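Local coordinates for protein putative modification methylase (Thermus thermophilus, PDB 2ZIG) that probably transfers a methyl group from S-adenosyl-L-methionine to the N4 position of cytosine in DNA, as a modification methylase, at residues R191-D196 against L228-S233; A252-G257 against R279-F284; E31-F36 against D77-E82. One frame throughout, in Å; residues are numbered along the deposited sequence.

None of the three contacts is wholly core: each is partly buried, its centre 14 to 17 Å from that of the chain. Contacts 1 and 2 touch, Arg230 of the first packing on Trp256 of the second, and both draw on helix 222-232, which supplies Arg230 and also Glu226, partner of Arg255. Contact 3 lies on the opposite side of the chain's centre from contact 1 and joins other helices, beside residues that bind S-adenosyl-L-methionine. The chemistry shifts accordingly: an arginine bonded to water and a carboxylate and packed against a methyl, near the subunit interface, in contact 1, an arginine-to-carbonyl bond beside apolar packing in contact 2, and apolar packing against a carboxylate in contact 3.

Contact 1 (R191-D196 against L228-S233); sequences RLPKED and LVRMFS
The main packing contact sets Leu192 against Arg230, the leucine methyl CD2 lying over one face of the guanidinium, 3.1 Å from NH2 and 3.5 Å from CZ. This is tight packing of a branched tip on a flat cation. Pro193 adds its CD near the guanidinium plane, 3.9 Å from Arg230 NH2.

The ionic component is a loose salt bridge: Asp196 OD2 stands 3.6 Å from Arg230 NH2 at the guanidinium edge. The carboxylate and guanidinium planes are turned 73° apart, so the two groups do not pair flat, side by side. A bend at chi3 (59°) in the otherwise extended outer chain of Arg230 carries its end across to the aspartate.

Two waters complete the polar link. One accepts from Arg230 NH2 at 3.0 Å and donates to the carbonyl O of Arg191. The other lies in the guanidinium plane, 3.1 Å from Arg230 NH1, and reaches Asp196 OD1 through a weak bond. Trp256 packs on the guanidinium face opposite Leu192 in a cation-pi contact, so the cation is sandwiched between a methyl and an indole.

Helix 222-232 thus meets the start of helix 194-200, whose Phe200 touches both Leu192 and Arg230. Leu228 and Phe232 turn to strands 41-46 and 91-97 of the central sheet, while Met231 packs on Ile163 of the second subunit.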
loop_
_atom_site.group_PDB
_atom_site.type_symbol
_atom_site.label_atom_id
_atom_site.label_comp_id
_atom_site.label_asym_id
_atom_site.label_seq_id
_atom_site.Cartn_x
_atom_site.Cartn_y
_atom_site.Cartn_z
ATOM N N ARG B 191 -13.825 21.552 -14.380
ATOM C CA ARG B 191 -14.807 21.047 -13.441
ATOM C C ARG B 191 -15.307 19.710 -13.966
ATOM O O ARG B 191 -15.585 19.563 -15.155
ATOM C CB ARG B 191 -15.972 22.036 -13.297
ATOM C CG ARG B 191 -17.075 21.572 -12.355
ATOM C CD ARG B 191 -18.137 22.641 -12.165
ATOM N NE ARG B 191 -17.583 23.855 -11.568
ATOM C CZ ARG B 191 -17.584 25.052 -12.153
ATOM N NH1 ARG B 191 -18.110 25.208 -13.362
ATOM N NH2 ARG B 191 -17.060 26.096 -11.525
ATOM N N LEU B 192 -15.414 18.733 -13.076
ATOM C CA LEU B 192 -15.874 17.415 -13.472
ATOM C C LEU B 192 -17.371 17.258 -13.281
ATOM O O LEU B 192 -17.929 17.722 -12.280
ATOM C CB LEU B 192 -15.156 16.342 -12.654
ATOM C CG LEU B 192 -13.711 16.038 -13.051
ATOM C CD1 LEU B 192 -13.021 15.274 -11.954
ATOM C CD2 LEU B 192 -13.702 15.243 -14.337
ATOM N N PRO B 193 -18.045 16.607 -14.245
ATOM C CA PRO B 193 -19.490 16.399 -14.133
ATOM C C PRO B 193 -19.667 15.522 -12.896
ATOM O O PRO B 193 -18.776 14.734 -12.554
ATOM C CB PRO B 193 -19.835 15.639 -15.414
ATOM C CG PRO B 193 -18.755 16.048 -16.366
ATOM C CD PRO B 193 -17.529 16.032 -15.495
ATOM N N LYS B 194 -20.798 15.658 -12.224
ATOM C CA LYS B 194 -21.054 14.888 -11.017
ATOM C C LYS B 194 -20.789 13.390 -11.206
ATOM O O LYS B 194 -20.134 12.759 -10.376
ATOM C CB LYS B 194 -22.499 15.115 -10.567
ATOM C CG LYS B 194 -22.867 14.455 -9.247
ATOM C CD LYS B 194 -24.334 14.709 -8.875
ATOM C CE LYS B 194 -24.615 16.194 -8.631
ATOM N NZ LYS B 194 -24.402 17.052 -9.845
ATOM N N GLU B 195 -21.280 12.825 -12.303
ATOM C CA GLU B 195 -21.098 11.402 -12.551
ATOM C C GLU B 195 -19.638 10.958 -12.532
ATOM O O GLU B 195 -19.289 9.984 -11.862
ATOM C CB GLU B 195 -21.729 10.998 -13.887
ATOM C CG GLU B 195 -21.650 9.495 -14.150
ATOM C CD GLU B 195 -22.243 9.085 -15.488
ATOM O OE1 GLU B 195 -21.683 9.480 -16.537
ATOM O OE2 GLU B 195 -23.268 8.364 -15.490
ATOM N N ASP B 196 -18.785 11.663 -13.266
ATOM C CA ASP B 196 -17.380 11.305 -13.319
ATOM C C ASP B 196 -16.708 11.514 -11.970
ATOM O O ASP B 196 -15.932 10.667 -11.512
ATOM C CB ASP B 196 -16.658 12.129 -14.384
ATOM C CG ASP B 196 -17.268 11.963 -15.764
ATOM O OD1 ASP B 196 -17.596 10.814 -16.140
ATOM O OD2 ASP B 196 -17.410 12.981 -16.481
ATOM N N LEU B 228 -6.460 10.437 -14.204
ATOM C CA LEU B 228 -5.577 11.138 -13.273
ATOM C C LEU B 228 -5.359 12.591 -13.702
ATOM O O LEU B 228 -5.431 13.506 -12.879
ATOM C CB LEU B 228 -4.241 10.392 -13.157
ATOM C CG LEU B 228 -4.390 9.013 -12.488
ATOM C CD1 LEU B 228 -3.101 8.187 -12.634
ATOM C CD2 LEU B 228 -4.751 9.215 -11.004
ATOM N N VAL B 229 -5.114 12.803 -14.992
ATOM C CA VAL B 229 -4.918 14.153 -15.500
ATOM C C VAL B 229 -6.142 15.011 -15.172
ATOM O O VAL B 229 -6.012 16.113 -14.638
ATOM C CB VAL B 229 -4.694 14.159 -17.031
ATOM C CG1 VAL B 229 -4.708 15.596 -17.560
ATOM C CG2 VAL B 229 -3.363 13.508 -17.369
ATOM N N ARG B 230 -7.333 14.498 -15.473
ATOM C CA ARG B 230 -8.566 15.243 -15.216
ATOM C C ARG B 230 -8.803 15.526 -13.742
ATOM O O ARG B 230 -9.415 16.535 -13.393
ATOM C CB ARG B 230 -9.769 14.486 -15.781
ATOM C CG ARG B 230 -9.688 14.244 -17.284
ATOM C CD ARG B 230 -10.938 13.564 -17.778
ATOM N NE ARG B 230 -12.119 14.371 -17.492
ATOM C CZ ARG B 230 -13.364 13.924 -17.575
ATOM N NH1 ARG B 230 -13.592 12.663 -17.935
ATOM N NH2 ARG B 230 -14.378 14.737 -17.305
ATOM N N MET B 231 -8.314 14.639 -12.882
ATOM C CA MET B 231 -8.501 14.793 -11.444
ATOM C C MET B 231 -7.475 15.669 -10.743
ATOM O O MET B 231 -7.792 16.314 -9.752
ATOM C CB MET B 231 -8.468 13.432 -10.745
ATOM C CG MET B 231 -9.563 12.461 -11.114
ATOM S SD MET B 231 -9.099 10.831 -10.477
ATOM C CE MET B 231 -9.248 11.100 -8.645
ATOM N N PHE B 232 -6.250 15.699 -11.244
ATOM C CA PHE B 232 -5.233 16.451 -10.547
ATOM C C PHE B 232 -4.442 17.492 -11.314
ATOM O O PHE B 232 -3.266 17.689 -11.034
ATOM C CB PHE B 232 -4.294 15.460 -9.857
ATOM C CG PHE B 232 -5.003 14.534 -8.907
ATOM C CD1 PHE B 232 -5.586 15.032 -7.738
ATOM C CD2 PHE B 232 -5.140 13.177 -9.201
ATOM C CE1 PHE B 232 -6.302 14.192 -6.874
ATOM C CE2 PHE B 232 -5.854 12.329 -8.344
ATOM C CZ PHE B 232 -6.435 12.842 -7.177
ATOM N N SER B 233 -5.089 18.140 -12.281
ATOM C CA SER B 233 -4.476 19.212 -13.052
ATOM C C SER B 233 -5.614 19.978 -13.704
ATOM O O SER B 233 -6.742 19.498 -13.740
ATOM C CB SER B 233 -3.538 18.672 -14.137
ATOM O OG SER B 233 -4.269 18.168 -15.240
HETATM O O HOH W 1 -14.692 17.714 -17.338
HETATM O O HOH W 2 -15.851 10.830 -19.086
#

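Contact 2 (A252-G257 against R279-F284); sequences AAARWG and REVPGF
Arg255 reaches across to the backbone of Glu280, its NH2 donating to the carbonyl O at 2.8 Å. The acceptor lies almost in the guanidinium plane, and the donor lies in the carbonyl plane with a C=O...N angle of 152°, yet the N-H...O angle of 138° leaves the bond noticeably bent. A turn at chi3 (62°) brings the guanidinium round to this carbonyl, and the aliphatic part of the side chain follows it, with CG 3.7 Å from Glu280 O.

Beside this polar link, the methyl of Ala254 faces the fork of Val281: its CB is 3.8 Å from CG1 and 4.1 Å from CG2. Val281 CG2 also comes within 4.3 Å of Arg255 CG, a looser approach.

In the next shell, Glu226 of helix 222-232 forms a salt bridge with Arg255 NE, anchoring the guanidinium on a second side of its edge. Ile251 touches both Glu280 and Val281, and Phe277 backs Ala254.

Each segment carries the C-terminal end of a helix and the residues that leave it. Gly257, at positive phi, is the C-prime residue of a Schellman motif ending helix 248-255, and a type II turn runs from Val281 to Phe284 after helix 267-280. The contact therefore joins the C-terminal ends of two successive helices of the Rossmann-like methyltransferase fold.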
loop_
_atom_site.group_PDB
_atom_site.type_symbol
_atom_site.label_atom_id
_atom_site.label_comp_id
_atom_site.label_asym_id
_atom_site.label_seq_id
_atom_site.Cartn_x
_atom_site.Cartn_y
_atom_site.Cartn_z
ATOM N N ALA B 252 -2.482 11.151 -22.795
ATOM C CA ALA B 252 -3.615 11.437 -21.919
ATOM C C ALA B 252 -3.663 12.932 -21.635
ATOM O O ALA B 252 -4.723 13.540 -21.644
ATOM C CB ALA B 252 -3.484 10.666 -20.611
ATOM N N ALA B 253 -2.505 13.524 -21.387
ATOM C CA ALA B 253 -2.427 14.954 -21.101
ATOM C C ALA B 253 -2.901 15.800 -22.288
ATOM O O ALA B 253 -3.773 16.658 -22.149
ATOM C CB ALA B 253 -0.998 15.324 -20.738
ATOM N N ALA B 254 -2.336 15.546 -23.460
ATOM C CA ALA B 254 -2.699 16.302 -24.650
ATOM C C ALA B 254 -4.161 16.137 -25.065
ATOM O O ALA B 254 -4.792 17.088 -25.523
ATOM C CB ALA B 254 -1.789 15.922 -25.797
ATOM N N ARG B 255 -4.706 14.936 -24.910
ATOM C CA ARG B 255 -6.100 14.712 -25.294
ATOM C C ARG B 255 -7.045 15.529 -24.429
ATOM O O ARG B 255 -8.173 15.794 -24.827
ATOM C CB ARG B 255 -6.465 13.232 -25.186
ATOM C CG ARG B 255 -5.825 12.346 -26.240
ATOM C CD ARG B 255 -6.001 10.885 -25.866
ATOM N NE ARG B 255 -7.402 10.486 -25.813
ATOM C CZ ARG B 255 -8.126 10.190 -26.886
ATOM N NH1 ARG B 255 -9.401 9.832 -26.765
ATOM N NH2 ARG B 255 -7.567 10.241 -28.088
ATOM N N TRP B 256 -6.576 15.940 -23.254
ATOM C CA TRP B 256 -7.404 16.728 -22.342
ATOM C C TRP B 256 -6.999 18.185 -22.145
ATOM O O TRP B 256 -7.251 18.773 -21.100
ATOM C CB TRP B 256 -7.508 16.015 -20.990
ATOM C CG TRP B 256 -8.389 14.838 -21.112
ATOM C CD1 TRP B 256 -8.031 13.586 -21.526
ATOM C CD2 TRP B 256 -9.817 14.841 -21.037
ATOM N NE1 TRP B 256 -9.151 12.816 -21.729
ATOM C CE2 TRP B 256 -10.260 13.563 -21.439
ATOM C CE3 TRP B 256 -10.765 15.803 -20.674
ATOM C CZ2 TRP B 256 -11.612 13.223 -21.493
ATOM C CZ3 TRP B 256 -12.114 15.464 -20.725
ATOM C CH2 TRP B 256 -12.521 14.184 -21.134
ATOM N N GLY B 257 -6.375 18.776 -23.156
ATOM C CA GLY B 257 -5.997 20.172 -23.044
ATOM C C GLY B 257 -4.922 20.542 -22.035
ATOM O O GLY B 257 -4.880 21.681 -21.579
ATOM N N ARG B 279 -1.021 9.468 -33.424
ATOM C CA ARG B 279 -2.076 8.532 -33.771
ATOM C C ARG B 279 -3.270 8.738 -32.837
ATOM O O ARG B 279 -4.424 8.641 -33.252
ATOM C CB ARG B 279 -1.529 7.109 -33.625
ATOM C CG ARG B 279 -2.169 6.044 -34.493
ATOM C CD ARG B 279 -1.504 4.694 -34.213
ATOM N NE ARG B 279 -0.061 4.742 -34.443
ATOM C CZ ARG B 279 0.848 4.128 -33.689
ATOM N NH1 ARG B 279 2.134 4.238 -33.988
ATOM N NH2 ARG B 279 0.478 3.414 -32.632
ATOM N N GLU B 280 -2.979 9.058 -31.579
ATOM C CA GLU B 280 -4.016 9.244 -30.563
ATOM C C GLU B 280 -4.372 10.702 -30.261
ATOM O O GLU B 280 -5.371 10.966 -29.600
ATOM C CB GLU B 280 -3.575 8.580 -29.254
ATOM C CG GLU B 280 -2.834 7.262 -29.428
ATOM C CD GLU B 280 -3.751 6.075 -29.614
ATOM O OE1 GLU B 280 -4.674 6.149 -30.453
ATOM O OE2 GLU B 280 -3.540 5.056 -28.924
ATOM N N VAL B 281 -3.566 11.651 -30.723
ATOM C CA VAL B 281 -3.843 13.052 -30.433
ATOM C C VAL B 281 -4.136 13.873 -31.671
ATOM O O VAL B 281 -3.236 14.478 -32.251
ATOM C CB VAL B 281 -2.673 13.722 -29.697
ATOM C CG1 VAL B 281 -3.073 15.126 -29.276
ATOM C CG2 VAL B 281 -2.261 12.893 -28.498
ATOM N N PRO B 282 -5.411 13.933 -32.078
ATOM C CA PRO B 282 -5.821 14.692 -33.264
ATOM C C PRO B 282 -5.432 16.165 -33.224
ATOM O O PRO B 282 -5.683 16.858 -32.237
ATOM C CB PRO B 282 -7.336 14.498 -33.290
ATOM C CG PRO B 282 -7.678 14.369 -31.836
ATOM C CD PRO B 282 -6.588 13.439 -31.342
ATOM N N GLY B 283 -4.809 16.629 -34.303
ATOM C CA GLY B 283 -4.409 18.020 -34.404
ATOM C C GLY B 283 -3.086 18.412 -33.770
ATOM O O GLY B 283 -2.650 19.552 -33.916
ATOM N N PHE B 284 -2.434 17.493 -33.066
ATOM C CA PHE B 284 -1.168 17.834 -32.426
ATOM C C PHE B 284 -0.059 16.831 -32.694
ATOM O O PHE B 284 -0.314 15.699 -33.093
ATOM C CB PHE B 284 -1.354 17.977 -30.915
ATOM C CG PHE B 284 -2.327 19.049 -30.517
ATOM C CD1 PHE B 284 -3.693 18.886 -30.739
ATOM C CD2 PHE B 284 -1.882 20.217 -29.915
ATOM C CE1 PHE B 284 -4.599 19.873 -30.363
ATOM C CE2 PHE B 284 -2.775 21.209 -29.534
ATOM C CZ PHE B 284 -4.137 21.038 -29.757
#

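Contact 3 (E31-F36 against D77-E82); sequences EVLASF and DRVWRE
Ala34 and Glu82 bring the two backbones nearest, with 6.0 Å between their CA atoms, where the last turn of helix 29-34 meets the side of helix 66-86. Leu33 and Glu82 point toward one another and their side chains run past each other in opposite directions, CB to CB at 3.7 Å. The leucine methyl CD1 continues along the helix to Val79 CG1 at 4.0 Å, making a small apolar patch with the aliphatic root of the glutamate, whose CB also lies 4.0 Å from that methyl.

Glu82 then folds back at chi2 (-51°), which lays its carboxylate along the backbone of Ala34. OE1 comes to 3.1 Å from Ala34 CA, and CD lies 3.8 Å from Ala34 CB. The charge itself is answered by Arg85, which forms a salt bridge with OE1 and also donates to the carbonyl O of Phe36, so this second-shell arginine ties the glutamate to the chain leaving helix 29-34. There, Val32 O accepts from both Ser35 N and Ser35 OG, the hydroxyl bonding on a lone pair at 2.6 Å, and the same oxygen sits over the centre of one face of Phe36.

Replacing Glu82 by an alanine is likely to leave Arg85 without its carboxylate mate and open a gap beside Ala34.

Behind the patch, Val263 of strand 259-264 touches Leu33, and Val79 packs on Ala29, which binds S-adenosyl-L-methionine. The chemistry is thus divided: the methyls of Leu33 and Val79 join the helices by apolar packing next to the cofactor site, whereas Glu82 lends them its aliphatic stem and keeps its charge for Arg85.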
loop_
_atom_site.group_PDB
_atom_site.type_symbol
_atom_site.label_atom_id
_atom_site.label_comp_id
_atom_site.label_asym_id
_atom_site.label_seq_id
_atom_site.Cartn_x
_atom_site.Cartn_y
_atom_site.Cartn_z
ATOM N N GLU B 31 19.138 13.945 -15.017
ATOM C CA GLU B 31 19.875 14.983 -15.723
ATOM C C GLU B 31 18.968 15.965 -16.461
ATOM O O GLU B 31 19.126 17.175 -16.333
ATOM C CB GLU B 31 20.849 14.341 -16.708
ATOM C CG GLU B 31 21.789 13.340 -16.057
ATOM C CD GLU B 31 22.827 12.796 -17.022
ATOM O OE1 GLU B 31 23.577 11.869 -16.635
ATOM O OE2 GLU B 31 22.889 13.299 -18.165
ATOM N N VAL B 32 18.018 15.441 -17.230
ATOM C CA VAL B 32 17.104 16.290 -17.986
ATOM C C VAL B 32 16.224 17.125 -17.066
ATOM O O VAL B 32 16.095 18.334 -17.247
ATOM C CB VAL B 32 16.213 15.449 -18.923
ATOM C CG1 VAL B 32 15.212 16.342 -19.644
ATOM C CG2 VAL B 32 17.085 14.715 -19.935
ATOM N N LEU B 33 15.622 16.485 -16.069
ATOM C CA LEU B 33 14.764 17.212 -15.143
ATOM C C LEU B 33 15.539 18.325 -14.450
ATOM O O LEU B 33 15.035 19.438 -14.288
ATOM C CB LEU B 33 14.175 16.266 -14.091
ATOM C CG LEU B 33 13.245 15.152 -14.583
ATOM C CD1 LEU B 33 12.684 14.413 -13.388
ATOM C CD2 LEU B 33 12.125 15.732 -15.422
ATOM N N ALA B 34 16.768 18.022 -14.043
ATOM C CA ALA B 34 17.602 19.004 -13.361
ATOM C C ALA B 34 17.799 20.251 -14.212
ATOM O O ALA B 34 18.144 21.306 -13.691
ATOM C CB ALA B 34 18.949 18.397 -13.009
ATOM N N SER B 35 17.567 20.134 -15.516
ATOM C CA SER B 35 17.743 21.269 -16.410
ATOM C C SER B 35 16.479 22.090 -16.620
ATOM O O SER B 35 16.471 23.017 -17.432
ATOM C CB SER B 35 18.273 20.803 -17.765
ATOM O OG SER B 35 17.244 20.237 -18.551
ATOM N N PHE B 36 15.408 21.750 -15.901
ATOM C CA PHE B 36 14.155 22.495 -16.014
ATOM C C PHE B 36 14.013 23.423 -14.812
ATOM O O PHE B 36 14.453 23.093 -13.710
ATOM C CB PHE B 36 12.938 21.558 -16.052
ATOM C CG PHE B 36 12.925 20.612 -17.216
ATOM C CD1 PHE B 36 13.504 20.964 -18.431
ATOM C CD2 PHE B 36 12.293 19.378 -17.109
ATOM C CE1 PHE B 36 13.455 20.099 -19.528
ATOM C CE2 PHE B 36 12.236 18.507 -18.196
ATOM C CZ PHE B 36 12.818 18.867 -19.408
ATOM N N ASP B 77 14.882 7.791 -6.257
ATOM C CA ASP B 77 14.918 8.933 -5.351
ATOM C C ASP B 77 15.525 10.194 -5.970
ATOM O O ASP B 77 15.074 11.309 -5.697
ATOM C CB ASP B 77 15.672 8.567 -4.069
ATOM C CG ASP B 77 14.795 7.841 -3.063
ATOM O OD1 ASP B 77 13.672 7.433 -3.434
ATOM O OD2 ASP B 77 15.224 7.677 -1.902
ATOM N N ARG B 78 16.543 10.027 -6.806
ATOM C CA ARG B 78 17.166 11.180 -7.440
ATOM C C ARG B 78 16.194 11.828 -8.423
ATOM O O ARG B 78 16.280 13.028 -8.709
ATOM C CB ARG B 78 18.445 10.764 -8.157
ATOM C CG ARG B 78 19.607 10.460 -7.220
ATOM C CD ARG B 78 20.871 10.179 -8.021
ATOM N NE ARG B 78 20.660 9.080 -8.958
ATOM C CZ ARG B 78 21.537 8.699 -9.882
ATOM N NH1 ARG B 78 22.699 9.331 -10.000
ATOM N NH2 ARG B 78 21.246 7.687 -10.693
ATOM N N VAL B 79 15.268 11.022 -8.936
ATOM C CA VAL B 79 14.256 11.518 -9.859
ATOM C C VAL B 79 13.161 12.226 -9.058
ATOM O O VAL B 79 12.735 13.328 -9.410
ATOM C CB VAL B 79 13.627 10.364 -10.661
ATOM C CG1 VAL B 79 12.505 10.889 -11.547
ATOM C CG2 VAL B 79 14.697 9.680 -11.498
ATOM N N TRP B 80 12.718 11.597 -7.972
ATOM C CA TRP B 80 11.675 12.177 -7.127
ATOM C C TRP B 80 12.155 13.532 -6.580
ATOM O O TRP B 80 11.351 14.452 -6.382
ATOM C CB TRP B 80 11.329 11.235 -5.955
ATOM C CG TRP B 80 10.981 9.799 -6.322
ATOM C CD1 TRP B 80 11.263 8.685 -5.581
ATOM C CD2 TRP B 80 10.285 9.330 -7.492
ATOM N NE1 TRP B 80 10.796 7.560 -6.214
ATOM C CE2 TRP B 80 10.191 7.925 -7.387
ATOM C CE3 TRP B 80 9.735 9.960 -8.619
ATOM C CZ2 TRP B 80 9.568 7.136 -8.368
ATOM C CZ3 TRP B 80 9.117 9.179 -9.592
ATOM C CH2 TRP B 80 9.040 7.778 -9.458
ATOM N N ARG B 81 13.461 13.652 -6.337
ATOM C CA ARG B 81 14.035 14.908 -5.824
ATOM C C ARG B 81 13.821 16.042 -6.810
ATOM O O ARG B 81 13.412 17.131 -6.427
ATOM C CB ARG B 81 15.534 14.778 -5.558
ATOM C CG ARG B 81 15.886 14.164 -4.224
ATOM C CD ARG B 81 17.292 14.567 -3.792
ATOM N NE ARG B 81 17.678 13.898 -2.552
ATOM C CZ ARG B 81 17.871 12.587 -2.441
ATOM N NH1 ARG B 81 17.719 11.800 -3.501
ATOM N NH2 ARG B 81 18.197 12.061 -1.266
ATOM N N GLU B 82 14.120 15.792 -8.079
ATOM C CA GLU B 82 13.924 16.810 -9.104
ATOM C C GLU B 82 12.435 17.104 -9.261
ATOM O O GLU B 82 12.040 18.261 -9.420
ATOM C CB GLU B 82 14.498 16.351 -10.452
ATOM C CG GLU B 82 16.015 16.393 -10.533
ATOM C CD GLU B 82 16.576 17.736 -10.104
ATOM O OE1 GLU B 82 16.112 18.772 -10.615
ATOM O OE2 GLU B 82 17.484 17.754 -9.250
#